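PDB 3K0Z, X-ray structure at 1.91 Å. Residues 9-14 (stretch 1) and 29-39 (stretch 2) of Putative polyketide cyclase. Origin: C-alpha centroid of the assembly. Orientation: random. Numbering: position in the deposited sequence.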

# COMPACT_ATOMS: atom_id res chain seq x y z
N GLU A 9 -21.20 -3.19 -13.29
CA GLU A 9 -21.07 -2.29 -12.08
C GLU A 9 -21.42 -2.93 -10.73
O GLU A 9 -22.31 -3.77 -10.63
CB GLU A 9 -21.94 -1.05 -12.24
CG GLU A 9 -21.30 0.09 -13.02
CD GLU A 9 -21.82 1.45 -12.55
N VAL A 10 -20.73 -2.49 -9.69
CA VAL A 10 -21.01 -2.97 -8.36
C VAL A 10 -21.97 -2.02 -7.64
O VAL A 10 -21.77 -0.81 -7.57
CB VAL A 10 -19.71 -3.15 -7.50
CG1 VAL A 10 -20.07 -3.47 -6.06
CG2 VAL A 10 -18.83 -4.26 -8.09
N GLN A 11 -23.00 -2.60 -7.05
CA GLN A 11 -23.91 -1.85 -6.21
C GLN A 11 -23.33 -1.81 -4.81
O GLN A 11 -23.25 -2.85 -4.11
CB GLN A 11 -25.26 -2.53 -6.21
CG GLN A 11 -26.30 -1.78 -5.46
CD GLN A 11 -27.64 -2.51 -5.48
OE1 GLN A 11 -28.10 -2.94 -6.54
NE2 GLN A 11 -28.26 -2.65 -4.31
N LEU A 12 -22.93 -0.62 -4.38
CA LEU A 12 -22.29 -0.43 -3.10
C LEU A 12 -23.27 -0.46 -1.94
O LEU A 12 -24.44 -0.08 -2.10
CB LEU A 12 -21.56 0.92 -3.08
CG LEU A 12 -20.44 1.12 -4.09
CD1 LEU A 12 -20.05 2.58 -4.05
CD2 LEU A 12 -19.22 0.19 -3.85
N LEU A 13 -22.77 -0.89 -0.77
CA LEU A 13 -23.56 -0.89 0.44
C LEU A 13 -23.66 0.54 0.95
O LEU A 13 -22.70 1.33 0.91
CB LEU A 13 -22.92 -1.77 1.52
CG LEU A 13 -22.93 -3.30 1.37
CD1 LEU A 13 -22.07 -3.91 2.48
CD2 LEU A 13 -24.33 -3.86 1.39
N LYS A 14 -24.86 0.90 1.38
CA LYS A 14 -25.14 2.23 1.90
C LYS A 14 -24.73 2.25 3.35
O LYS A 14 -24.57 1.21 4.00
CB LYS A 14 -26.62 2.59 1.71
CG LYS A 14 -26.98 2.85 0.25
N SER A 29 -17.10 -12.09 -12.11
CA SER A 29 -18.54 -11.99 -12.25
C SER A 29 -19.05 -10.86 -11.37
O SER A 29 -18.38 -10.43 -10.40
CB SER A 29 -19.22 -13.29 -11.79
OG SER A 29 -19.23 -13.31 -10.36
N GLN A 30 -20.23 -10.35 -11.69
CA GLN A 30 -20.84 -9.35 -10.83
C GLN A 30 -20.86 -9.75 -9.38
O GLN A 30 -20.60 -8.93 -8.52
CB GLN A 30 -22.29 -9.10 -11.22
CG GLN A 30 -22.45 -8.13 -12.25
CD GLN A 30 -22.04 -6.77 -11.78
OE1 GLN A 30 -21.09 -6.17 -12.31
NE2 GLN A 30 -22.75 -6.27 -10.75
N LYS A 31 -21.27 -10.98 -9.12
CA LYS A 31 -21.35 -11.48 -7.76
C LYS A 31 -19.96 -11.51 -7.14
O LYS A 31 -19.80 -11.08 -6.00
CB LYS A 31 -22.00 -12.86 -7.70
CG LYS A 31 -21.76 -13.54 -6.35
CD LYS A 31 -22.65 -14.66 -6.06
CE LYS A 31 -22.62 -15.04 -4.59
NZ LYS A 31 -21.26 -15.48 -4.13
N GLU A 32 -18.95 -12.00 -7.86
CA GLU A 32 -17.58 -12.05 -7.26
C GLU A 32 -17.06 -10.65 -6.95
O GLU A 32 -16.50 -10.38 -5.88
CB GLU A 32 -16.57 -12.74 -8.18
CG GLU A 32 -16.91 -14.19 -8.48
CD GLU A 32 -16.05 -14.79 -9.60
OE1 GLU A 32 -16.01 -14.25 -10.75
OE2 GLU A 32 -15.44 -15.84 -9.30
N ALA A 33 -17.23 -9.74 -7.89
CA ALA A 33 -16.76 -8.36 -7.67
C ALA A 33 -17.50 -7.70 -6.48
O ALA A 33 -16.88 -7.00 -5.67
CB ALA A 33 -16.93 -7.51 -8.94
N THR A 34 -18.79 -7.93 -6.39
CA THR A 34 -19.62 -7.30 -5.35
C THR A 34 -19.23 -7.81 -3.97
O THR A 34 -19.14 -7.04 -3.02
CB THR A 34 -21.10 -7.58 -5.61
OG1 THR A 34 -21.48 -7.04 -6.88
CG2 THR A 34 -22.00 -6.99 -4.56
N GLU A 35 -19.01 -9.12 -3.84
CA GLU A 35 -18.68 -9.61 -2.51
C GLU A 35 -17.27 -9.14 -2.01
O GLU A 35 -17.05 -8.94 -0.82
CB GLU A 35 -18.90 -11.11 -2.43
CG GLU A 35 -17.86 -11.91 -3.13
CD GLU A 35 -18.28 -13.35 -3.42
OE1 GLU A 35 -19.40 -13.75 -3.05
OE2 GLU A 35 -17.45 -14.09 -4.04
N MSE A 36 -16.35 -8.93 -2.93
CA MSE A 36 -15.04 -8.38 -2.58
C MSE A 36 -15.15 -6.91 -2.20
O MSE A 36 -14.54 -6.47 -1.20
CB MSE A 36 -14.08 -8.61 -3.75
CG MSE A 36 -13.75 -10.04 -3.92
SE MSE A 36 -12.82 -10.39 -5.58
CE MSE A 36 -10.95 -10.05 -4.97
N VAL A 37 -15.91 -6.13 -2.96
CA VAL A 37 -16.07 -4.69 -2.64
C VAL A 37 -16.80 -4.54 -1.30
O VAL A 37 -16.40 -3.74 -0.46
CB VAL A 37 -16.80 -3.92 -3.78
CG1 VAL A 37 -17.23 -2.57 -3.32
CG2 VAL A 37 -15.89 -3.82 -5.01
N HIS A 38 -17.84 -5.34 -1.08
CA HIS A 38 -18.61 -5.29 0.16
C HIS A 38 -17.76 -5.68 1.36
O HIS A 38 -17.91 -5.10 2.42
CB HIS A 38 -19.83 -6.20 0.05
CG HIS A 38 -20.92 -5.62 -0.79
ND1 HIS A 38 -22.17 -6.20 -0.90
CD2 HIS A 38 -20.97 -4.48 -1.52
CE1 HIS A 38 -22.92 -5.45 -1.70
NE2 HIS A 38 -22.21 -4.39 -2.08
N ALA A 39 -16.85 -6.63 1.22
CA ALA A 39 -15.98 -6.98 2.35
C ALA A 39 -15.10 -5.79 2.68
O ALA A 39 -14.87 -5.46 3.85
CB ALA A 39 -15.12 -8.23 2.00
O HOH W 1 -23.71 -5.32 -6.73

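The side chain of Gln-30 reads the backbone of Glu-9 at both of its polar groups. Glu-9 N donates to Gln-30 OE1 at 3.1 Å, and Gln-30 NE2 donates back to Glu-9 O at 2.5 Å, with an N-H...acceptor angle of 148°. The second distance is very short for an amide-to-carbonyl hydrogen bond, and its angle is some way from linear. Each polar group of the amide faces a complementary backbone group of Glu-9; even so, Glu-9 O and Gln-30 OE1, two acceptors, lie 3.2 Å apart without bonding. The CA-to-CB bond of Gln-30 points sideways, and chi1 and chi2, both m at -86° and -67°, fold the chain so that its end reaches stretch 1.

A second side chain from the helix satisfies another carbonyl. His-38 NE2 donates to Gln-11 O at 2.8 Å with an angle of 158°, and the acceptor sits at the ring edge, near its plane, as an in-plane N-H requires. Leu-13 CG lies 3.5 Å from the centroid of the His-38 ring and only 2° off its normal, a CH-pi contact almost centred over one face. One imidazole thus combines a directional polar bond in its plane with an apolar contact perpendicular to it.

Between these two anchors the backbone of Gln-11 is also linked through water. Water 1 accepts from Gln-11 N at 2.8 Å and donates to Thr-34 OG1 at 2.8 Å. Thr-34 OG1 in turn donates to Gln-30 O at 2.7 Å, so the hydroxyl is tied to its own helix while receiving the water. With NE2 of His-38 on its carbonyl and the water on its amide, Gln-11 has both backbone polar groups engaged.

Val-10 packs against successive turns of the helix. Val-10 CG2 is 3.9 Å from Ala-33 CB, and Val-10 CG1 is 4.0 Å from Val-37 CB and 3.9 Å from Thr-34 CA. Leu-12 has its CA-to-CB bond directed away from the helix, yet with chi1 m and chi2 t Leu-12 CD2 comes within 3.4 Å of Val-37 CG1, a tight apolar approach.

At the helix start the bonds are reciprocal: Glu-32 N donates to Ser-29 OG at 2.8 Å, a capping bond, and Ser-29 N donates to Glu-32 OE1 at 2.8 Å. Neither residue touches stretch 1, but they pair across the first turn, from which Gln-30 reaches Glu-9.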